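Local coordinates for protein purine nucleoside phosphorylase (Schistosoma mansoni, PDB 5TBV) that catalyses the phosphorolysis of purine nucleosides such as inosine and guanosine, releasing the free base and ribose 1-phosphate, at residues T116-G121 and V240-N245; G120-K125 and N246-A251. All coordinates share one frame; numbering follows the deposited sequence.

Contact 1 (T116-G121 and V240-N245); sequences TNLAGG and VSLIAN. With TBN ('2-(4-amino-pyrrolo[2,3-D]pyrimidin-7-yl)-5-hydroxymethyl-tetrahydro-furan-3,4-diol), chain B; SO4 (sulfate ion), chain C.
Asn117 and Ser241 are paired in neighbouring parallel strands, and their side chains meet on one face of the sheet. Ser241 OG gives a hydrogen bond to Asn117 OD1 at 2.9 Å. The hydroxyl comes at 112° to the C=O bond and somewhat tilted from the amide plane. With chi1 at 68°, Asn117 CG sits between its backbone N and carbonyl carbon, and this carries the amide across to the serine. Ala119 CB lies beside Ser241 on the same face. The other face has Leu118 and Leu242 side by side, pointing the same way, with Leu118 CD1 4.0 Å from Leu242 CG.

Five backbone bonds join the strands. That from Leu242 N to Asn117 O is short (2.7 Å) and nearly straight. Segment 116-121 also meets the ligands: Leu118 N donates to sulfate O3 at 3.0 Å. At the far end Asn245 OD1 accepts from N6 of the bound nucleoside analogue at 3.2 Å, and ND2 faces Asp250. The sulfate, also bound by Ser35, Arg86, His88 and Ser222, probably marks the phosphate site. The C-terminal parts of two neighbouring strands thus offer a backbone N-H to the anion and an amide oxygen to the base.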
ATOM      1  N   THR A 116     -16.030 -12.205 -14.156  1.00 23.32           N
ATOM      2  CA  THR A 116     -16.891 -11.026 -14.123  1.00 25.26           C
ATOM      3  C   THR A 116     -16.719 -10.274 -12.802  1.00 27.45           C
ATOM      4  O   THR A 116     -16.331 -10.853 -11.778  1.00 24.30           O
ATOM      5  CB  THR A 116     -18.381 -11.378 -14.323  1.00 24.37           C
ATOM      6  OG1 THR A 116     -18.836 -12.286 -13.301  1.00 25.25           O
ATOM      7  CG2 THR A 116     -18.629 -12.025 -15.708  1.00 29.51           C
ATOM      8  N   ASN A 117     -17.012  -8.968 -12.830  1.00 23.72           N
ATOM      9  CA  ASN A 117     -17.124  -8.189 -11.595  1.00 25.23           C
ATOM     10  C   ASN A 117     -18.027  -6.974 -11.811  1.00 22.55           C
ATOM     11  O   ASN A 117     -18.354  -6.604 -12.946  1.00 22.92           O
ATOM     12  CB  ASN A 117     -15.745  -7.744 -11.057  1.00 21.94           C
ATOM     13  CG  ASN A 117     -15.049  -6.707 -11.953  1.00 27.22           C
ATOM     14  OD1 ASN A 117     -15.522  -5.585 -12.127  1.00 26.75           O
ATOM     15  ND2 ASN A 117     -13.910  -7.084 -12.508  1.00 21.88           N
ATOM     16  N   LEU A 118     -18.450  -6.375 -10.682  1.00 22.81           N
ATOM     17  CA  LEU A 118     -19.127  -5.076 -10.637  1.00 24.49           C
ATOM     18  C   LEU A 118     -18.123  -4.003 -10.220  1.00 22.82           C
ATOM     19  O   LEU A 118     -17.340  -4.215  -9.300  1.00 28.18           O
ATOM     20  CB  LEU A 118     -20.293  -5.089  -9.638  1.00 22.60           C
ATOM     21  CG  LEU A 118     -21.663  -5.675 -10.030  1.00 30.34           C
ATOM     22  CD1 LEU A 118     -22.430  -4.710 -10.943  1.00 24.48           C
ATOM     23  CD2 LEU A 118     -21.523  -7.021 -10.703  1.00 23.45           C
ATOM     24  N   ALA A 119     -18.180  -2.833 -10.852  1.00 27.33           N
ATOM     25  CA  ALA A 119     -17.128  -1.847 -10.632  1.00 28.36           C
ATOM     26  C   ALA A 119     -17.675  -0.432 -10.789  1.00 26.24           C
ATOM     27  O   ALA A 119     -18.754  -0.210 -11.346  1.00 22.16           O
ATOM     28  CB  ALA A 119     -15.962  -2.057 -11.602  1.00 28.02           C
ATOM     29  N   GLY A 120     -16.903   0.542 -10.316  1.00 24.00           N
ATOM     30  CA  GLY A 120     -17.229   1.937 -10.576  1.00 23.21           C
ATOM     31  C   GLY A 120     -16.567   2.429 -11.861  1.00 25.08           C
ATOM     32  O   GLY A 120     -15.409   2.105 -12.135  1.00 24.93           O
ATOM     33  N   GLY A 121     -17.307   3.216 -12.633  1.00 20.11           N
ATOM     34  CA  GLY A 121     -16.726   3.816 -13.829  1.00 22.39           C
ATOM     35  C   GLY A 121     -15.943   5.066 -13.453  1.00 27.03           C
ATOM     36  O   GLY A 121     -16.403   5.879 -12.645  1.00 27.34           O
ATOM     37  N   VAL A 240     -14.318  -9.074 -17.514  1.00 22.34           N
ATOM     38  CA  VAL A 240     -15.314  -8.065 -17.890  1.00 20.37           C
ATOM     39  C   VAL A 240     -15.875  -7.405 -16.632  1.00 23.45           C
ATOM     40  O   VAL A 240     -16.404  -8.096 -15.751  1.00 22.13           O
ATOM     41  CB  VAL A 240     -16.465  -8.676 -18.709  1.00 26.31           C
ATOM     42  CG1 VAL A 240     -17.471  -7.577 -19.121  1.00 21.89           C
ATOM     43  CG2 VAL A 240     -15.941  -9.475 -19.925  1.00 28.92           C
ATOM     44  N   SER A 241     -15.801  -6.061 -16.568  1.00 22.35           N
ATOM     45  CA  SER A 241     -16.500  -5.266 -15.551  1.00 21.41           C
ATOM     46  C   SER A 241     -17.902  -4.852 -16.000  1.00 23.44           C
ATOM     47  O   SER A 241     -18.079  -4.334 -17.113  1.00 28.59           O
ATOM     48  CB  SER A 241     -15.690  -4.007 -15.216  1.00 26.05           C
ATOM     49  OG  SER A 241     -14.506  -4.328 -14.507  1.00 25.08           O
ATOM     50  N   LEU A 242     -18.906  -5.088 -15.148  1.00 23.62           N
ATOM     51  CA  LEU A 242     -20.227  -4.484 -15.330  1.00 26.78           C
ATOM     52  C   LEU A 242     -20.246  -3.205 -14.495  1.00 25.07           C
ATOM     53  O   LEU A 242     -19.976  -3.253 -13.296  1.00 23.69           O
ATOM     54  CB  LEU A 242     -21.354  -5.432 -14.908  1.00 24.61           C
ATOM     55  CG  LEU A 242     -22.795  -4.915 -14.925  1.00 27.26           C
ATOM     56  CD1 LEU A 242     -23.176  -4.302 -16.259  1.00 31.05           C
ATOM     57  CD2 LEU A 242     -23.753  -6.065 -14.586  1.00 23.48           C
ATOM     58  N   ILE A 243     -20.522  -2.064 -15.129  1.00 25.71           N
ATOM     59  CA  ILE A 243     -20.430  -0.777 -14.446  1.00 24.78           C
ATOM     60  C   ILE A 243     -21.660  -0.582 -13.563  1.00 25.71           C
ATOM     61  O   ILE A 243     -22.796  -0.601 -14.048  1.00 27.60           O
ATOM     62  CB  ILE A 243     -20.297   0.369 -15.459  1.00 26.48           C
ATOM     63  CG1 ILE A 243     -19.009   0.202 -16.269  1.00 21.14           C
ATOM     64  CG2 ILE A 243     -20.365   1.732 -14.737  1.00 29.34           C
ATOM     65  CD1 ILE A 243     -17.773  -0.082 -15.416  1.00 19.97           C
ATOM     66  N   ALA A 244     -21.441  -0.384 -12.267  1.00 26.27           N
ATOM     67  CA  ALA A 244     -22.555  -0.121 -11.354  1.00 22.73           C
ATOM     68  C   ALA A 244     -22.934   1.351 -11.302  1.00 25.22           C
ATOM     69  O   ALA A 244     -24.111   1.682 -11.121  1.00 28.67           O
ATOM     70  CB  ALA A 244     -22.216  -0.595  -9.930  1.00 21.55           C
ATOM     71  N   ASN A 245     -21.969   2.242 -11.473  1.00 26.81           N
ATOM     72  CA  ASN A 245     -22.182   3.673 -11.299  1.00 27.45           C
ATOM     73  C   ASN A 245     -20.982   4.368 -11.924  1.00 27.19           C
ATOM     74  O   ASN A 245     -19.925   3.754 -12.094  1.00 24.00           O
ATOM     75  CB  ASN A 245     -22.296   4.021  -9.812  1.00 28.01           C
ATOM     76  CG  ASN A 245     -20.960   3.827  -9.068  1.00 31.04           C
ATOM     77  OD1 ASN A 245     -20.476   2.698  -8.870  1.00 26.43           O
ATOM     78  ND2 ASN A 245     -20.350   4.935  -8.674  1.00 26.27           N
TER
HETATM   79  O5' TBN B 301     -20.457  -2.934  -3.763  1.00 36.30           O
HETATM   80  C5' TBN B 301     -19.142  -3.334  -3.447  1.00 35.72           C
HETATM   81  C4' TBN B 301     -18.744  -4.630  -4.145  1.00 34.59           C
HETATM   82  O4' TBN B 301     -18.887  -4.473  -5.520  1.00 32.90           O
HETATM   83  C1' TBN B 301     -17.714  -3.984  -6.086  1.00 31.38           C
HETATM   84  N9  TBN B 301     -17.950  -2.579  -6.448  1.00 30.45           N
HETATM   85  C8  TBN B 301     -19.123  -2.197  -6.948  1.00 30.12           C
HETATM   86  C7  TBN B 301     -19.176  -0.871  -7.217  1.00 27.76           C
HETATM   87  C5  TBN B 301     -17.907  -0.410  -6.840  1.00 26.98           C
HETATM   88  C6  TBN B 301     -17.238   0.919  -6.836  1.00 25.00           C
HETATM   89  N1  TBN B 301     -15.994   0.982  -6.383  1.00 26.58           N
HETATM   90  C2  TBN B 301     -15.383  -0.104  -5.951  1.00 25.90           C
HETATM   91  N3  TBN B 301     -15.908  -1.316  -5.939  1.00 25.89           N
HETATM   92  C4  TBN B 301     -17.141  -1.540  -6.353  1.00 27.08           C
HETATM   93  N6  TBN B 301     -17.856   2.040  -7.246  1.00 24.24           N
HETATM   94  C2' TBN B 301     -16.622  -4.212  -5.054  1.00 32.37           C
HETATM   95  O2' TBN B 301     -15.590  -4.888  -5.651  1.00 31.12           O
HETATM   96  C3' TBN B 301     -17.282  -4.961  -3.918  1.00 37.56           C
HETATM   97  O3' TBN B 301     -17.032  -6.350  -3.917  1.00 53.98           O
HETATM   98  S   SO4 C 302     -17.203  -8.018  -7.016  1.00 37.49           S
HETATM   99  O1  SO4 C 302     -17.767  -7.283  -5.825  1.00 40.73           O
HETATM  100  O2  SO4 C 302     -15.950  -7.353  -7.411  1.00 37.59           O
HETATM  101  O3  SO4 C 302     -18.049  -8.055  -8.211  1.00 37.54           O
HETATM  102  O4  SO4 C 302     -16.888  -9.389  -6.621  1.00 37.41           O

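Contact 2 (G120-K125 and N246-A251); sequences GGINRK and NSILDA. With TBN ('2-(4-amino-pyrrolo[2,3-D]pyrimidin-7-yl)-5-hydroxymethyl-tetrahydro-furan-3,4-diol), chain B.
Asn246 ND2 donates to Asn123 O at 2.9 Å, and Ser247 N donates to Gly121 O, also at 2.9 Å. Asn246 is the N-cap of helix 247-252, so these bonds tie the start of the helix to the loop that leaves strand 112-121. The Asn123 oxygen lies almost in the amide plane of Asn246, but the donor is tilted 35° from the carbonyl plane of Asn123. The same ND2 also donates to Leu126 O, just beyond the segment. On the other branch, OD1 takes Leu249 N at 3.0 Å in a fairly straight capping bond and Ile248 N in a weak one. Both ends of the amide are therefore used, which should fix its rotation. CG stands opposite the backbone N (chi1 -169°), which carries the amide toward the backbone oxygen of Asn123.

The loop has its own brace. Asn123 OD1 accepts from Lys125 N in an Asx turn, and Asn123 ND2 bonds to Asp217.

Beyond these bonds the side chains pack. Ile248 CG1 rests 3.4 Å from Ile122 O, and Ile122 CG2 meets the same carbon more loosely. Both isoleucines also touch helix 205-214. Near the surface Arg124 crosses Ile248 and Leu249 at about right angles. Its chain bends at chi3, and NH1 forms a salt bridge with Glu252. Ile248 CG2 comes within 3.5 Å of NH1. Leu249 CD1 lies over one face of the guanidinium, 3.8 Å above its plane and offset toward the rim.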
ATOM      1  N   GLY A 120     -16.903   0.542 -10.316  1.00 24.00           N
ATOM      2  CA  GLY A 120     -17.229   1.937 -10.576  1.00 23.21           C
ATOM      3  C   GLY A 120     -16.567   2.429 -11.861  1.00 25.08           C
ATOM      4  O   GLY A 120     -15.409   2.105 -12.135  1.00 24.93           O
ATOM      5  N   GLY A 121     -17.307   3.216 -12.633  1.00 20.11           N
ATOM      6  CA  GLY A 121     -16.726   3.816 -13.829  1.00 22.39           C
ATOM      7  C   GLY A 121     -15.943   5.066 -13.453  1.00 27.03           C
ATOM      8  O   GLY A 121     -16.403   5.879 -12.645  1.00 27.34           O
ATOM      9  N   ILE A 122     -14.749   5.211 -14.027  1.00 22.08           N
ATOM     10  CA  ILE A 122     -13.923   6.412 -13.855  1.00 26.39           C
ATOM     11  C   ILE A 122     -13.937   7.262 -15.110  1.00 26.21           C
ATOM     12  O   ILE A 122     -14.231   8.460 -15.062  1.00 31.20           O
ATOM     13  CB  ILE A 122     -12.472   6.036 -13.454  1.00 24.65           C
ATOM     14  CG1 ILE A 122     -12.423   5.241 -12.139  1.00 21.25           C
ATOM     15  CG2 ILE A 122     -11.618   7.289 -13.360  1.00 26.85           C
ATOM     16  CD1 ILE A 122     -12.941   6.008 -10.869  1.00 20.96           C
ATOM     17  N   ASN A 123     -13.614   6.649 -16.251  1.00 21.52           N
ATOM     18  CA  ASN A 123     -13.800   7.283 -17.545  1.00 26.79           C
ATOM     19  C   ASN A 123     -15.189   7.916 -17.631  1.00 24.39           C
ATOM     20  O   ASN A 123     -16.196   7.263 -17.329  1.00 24.74           O
ATOM     21  CB  ASN A 123     -13.618   6.223 -18.635  1.00 27.17           C
ATOM     22  CG  ASN A 123     -13.560   6.807 -20.013  1.00 32.56           C
ATOM     23  OD1 ASN A 123     -14.517   7.417 -20.493  1.00 30.92           O
ATOM     24  ND2 ASN A 123     -12.432   6.616 -20.676  1.00 35.67           N
ATOM     25  N   ARG A 124     -15.241   9.202 -18.028  1.00 24.88           N
ATOM     26  CA  ARG A 124     -16.499   9.945 -18.002  1.00 25.99           C
ATOM     27  C   ARG A 124     -17.541   9.364 -18.955  1.00 39.27           C
ATOM     28  O   ARG A 124     -18.742   9.627 -18.795  1.00 34.15           O
ATOM     29  CB  ARG A 124     -16.257  11.419 -18.351  1.00 27.73           C
ATOM     30  CG  ARG A 124     -15.490  12.212 -17.308  1.00 28.02           C
ATOM     31  CD  ARG A 124     -15.518  13.722 -17.605  1.00 30.30           C
ATOM     32  NE  ARG A 124     -16.851  14.247 -17.313  1.00 36.21           N
ATOM     33  CZ  ARG A 124     -17.184  14.861 -16.177  1.00 38.54           C
ATOM     34  NH1 ARG A 124     -16.272  15.054 -15.231  1.00 33.73           N
ATOM     35  NH2 ARG A 124     -18.434  15.276 -15.988  1.00 38.51           N
ATOM     36  N   LYS A 125     -17.120   8.565 -19.931  1.00 33.46           N
ATOM     37  CA  LYS A 125     -18.073   8.062 -20.914  1.00 38.88           C
ATOM     38  C   LYS A 125     -18.964   6.960 -20.333  1.00 40.68           C
ATOM     39  O   LYS A 125     -20.097   6.780 -20.795  1.00 41.06           O
ATOM     40  CB  LYS A 125     -17.305   7.577 -22.149  1.00 40.61           C
ATOM     41  CG  LYS A 125     -18.156   6.990 -23.255  1.00 53.97           C
ATOM     42  CD  LYS A 125     -17.759   7.526 -24.637  1.00 61.71           C
ATOM     43  CE  LYS A 125     -16.289   7.284 -24.968  1.00 58.89           C
ATOM     44  NZ  LYS A 125     -15.393   8.350 -24.443  1.00 55.07           N
ATOM     45  N   ASN A 246     -21.132   5.648 -12.256  1.00 25.01           N
ATOM     46  CA  ASN A 246     -19.962   6.443 -12.613  1.00 26.91           C
ATOM     47  C   ASN A 246     -19.558   7.261 -11.391  1.00 30.66           C
ATOM     48  O   ASN A 246     -20.290   8.160 -10.976  1.00 31.53           O
ATOM     49  CB  ASN A 246     -20.216   7.357 -13.812  1.00 27.64           C
ATOM     50  CG  ASN A 246     -18.914   7.968 -14.325  1.00 31.41           C
ATOM     51  OD1 ASN A 246     -18.326   8.850 -13.683  1.00 31.95           O
ATOM     52  ND2 ASN A 246     -18.427   7.457 -15.443  1.00 27.62           N
ATOM     53  N   SER A 247     -18.385   6.956 -10.826  1.00 25.06           N
ATOM     54  CA  SER A 247     -17.973   7.621  -9.587  1.00 26.55           C
ATOM     55  C   SER A 247     -17.680   9.104  -9.787  1.00 25.80           C
ATOM     56  O   SER A 247     -17.879   9.896  -8.857  1.00 27.51           O
ATOM     57  CB  SER A 247     -16.734   6.941  -8.993  1.00 30.87           C
ATOM     58  OG  SER A 247     -16.896   5.533  -8.913  1.00 33.93           O
ATOM     59  N   ILE A 248     -17.188   9.499 -10.968  1.00 25.01           N
ATOM     60  CA  ILE A 248     -16.845  10.906 -11.190  1.00 24.11           C
ATOM     61  C   ILE A 248     -18.107  11.747 -11.273  1.00 27.81           C
ATOM     62  O   ILE A 248     -18.240  12.784 -10.605  1.00 31.25           O
ATOM     63  CB  ILE A 248     -15.980  11.061 -12.461  1.00 32.03           C
ATOM     64  CG1 ILE A 248     -14.606  10.405 -12.284  1.00 33.55           C
ATOM     65  CG2 ILE A 248     -15.846  12.532 -12.884  1.00 25.56           C
ATOM     66  CD1 ILE A 248     -13.677  11.147 -11.356  1.00 34.81           C
ATOM     67  N   LEU A 249     -19.065  11.317 -12.089  1.00 27.96           N
ATOM     68  CA  LEU A 249     -20.271  12.129 -12.196  1.00 31.60           C
ATOM     69  C   LEU A 249     -21.095  12.058 -10.917  1.00 27.46           C
ATOM     70  O   LEU A 249     -21.708  13.058 -10.537  1.00 34.55           O
ATOM     71  CB  LEU A 249     -21.105  11.729 -13.423  1.00 27.95           C
ATOM     72  CG  LEU A 249     -20.592  12.323 -14.750  1.00 32.59           C
ATOM     73  CD1 LEU A 249     -19.344  11.573 -15.252  1.00 33.89           C
ATOM     74  CD2 LEU A 249     -21.679  12.346 -15.822  1.00 34.35           C
ATOM     75  N   ASP A 250     -21.105  10.905 -10.236  1.00 27.96           N
ATOM     76  CA  ASP A 250     -21.806  10.815  -8.950  1.00 27.05           C
ATOM     77  C   ASP A 250     -21.294  11.850  -7.951  1.00 32.44           C
ATOM     78  O   ASP A 250     -22.083  12.521  -7.274  1.00 36.32           O
ATOM     79  CB  ASP A 250     -21.654   9.412  -8.367  1.00 25.69           C
ATOM     80  CG  ASP A 250     -22.600   8.402  -8.994  1.00 32.82           C
ATOM     81  OD1 ASP A 250     -23.432   8.806  -9.846  1.00 32.61           O
ATOM     82  OD2 ASP A 250     -22.518   7.212  -8.612  1.00 30.75           O
ATOM     83  N   ALA A 251     -19.969  11.969  -7.823  1.00 32.67           N
ATOM     84  CA  ALA A 251     -19.398  12.921  -6.877  1.00 35.68           C
ATOM     85  C   ALA A 251     -19.792  14.354  -7.218  1.00 39.65           C
ATOM     86  O   ALA A 251     -20.040  15.168  -6.319  1.00 41.80           O
ATOM     87  CB  ALA A 251     -17.879  12.771  -6.853  1.00 33.74           C
TER
HETATM   88  O5' TBN B 301     -20.457  -2.934  -3.763  1.00 36.30           O
HETATM   89  C5' TBN B 301     -19.142  -3.334  -3.447  1.00 35.72           C
HETATM   90  C4' TBN B 301     -18.744  -4.630  -4.145  1.00 34.59           C
HETATM   91  O4' TBN B 301     -18.887  -4.473  -5.520  1.00 32.90           O
HETATM   92  C1' TBN B 301     -17.714  -3.984  -6.086  1.00 31.38           C
HETATM   93  N9  TBN B 301     -17.950  -2.579  -6.448  1.00 30.45           N
HETATM   94  C8  TBN B 301     -19.123  -2.197  -6.948  1.00 30.12           C
HETATM   95  C7  TBN B 301     -19.176  -0.871  -7.217  1.00 27.76           C
HETATM   96  C5  TBN B 301     -17.907  -0.410  -6.840  1.00 26.98           C
HETATM   97  C6  TBN B 301     -17.238   0.919  -6.836  1.00 25.00           C
HETATM   98  N1  TBN B 301     -15.994   0.982  -6.383  1.00 26.58           N
HETATM   99  C2  TBN B 301     -15.383  -0.104  -5.951  1.00 25.90           C
HETATM  100  N3  TBN B 301     -15.908  -1.316  -5.939  1.00 25.89           N
HETATM  101  C4  TBN B 301     -17.141  -1.540  -6.353  1.00 27.08           C
HETATM  102  N6  TBN B 301     -17.856   2.040  -7.246  1.00 24.24           N
HETATM  103  C2' TBN B 301     -16.622  -4.212  -5.054  1.00 32.37           C
HETATM  104  O2' TBN B 301     -15.590  -4.888  -5.651  1.00 31.12           O
HETATM  105  C3' TBN B 301     -17.282  -4.961  -3.918  1.00 37.56           C
HETATM  106  O3' TBN B 301     -17.032  -6.350  -3.917  1.00 53.98           O

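How the contacts relate
The centres of contacts 1 and 2 are about 11 Å apart, on the same side of the chain's centre. Contact 1 joins strands 112-121 and 236-246, neighbours in the mixed sheet. Contact 2 continues from the ends of both strands, into the loop after 112-121 and into helix 247-252 after 236-246. Gly120 and Gly121 belong to both contacts. A probable hydrogen bond from Asn245 ND2 to Asp250 OD2, 3.1 Å long, links them directly. Both approach N6 of the nucleoside analogue, and contact 1 also reaches C1' of its sugar. Contact 1 reaches the sulfate and base sites, while contact 2 lies farther out, so the base end of the pocket sits where sheet passes into loop and helix.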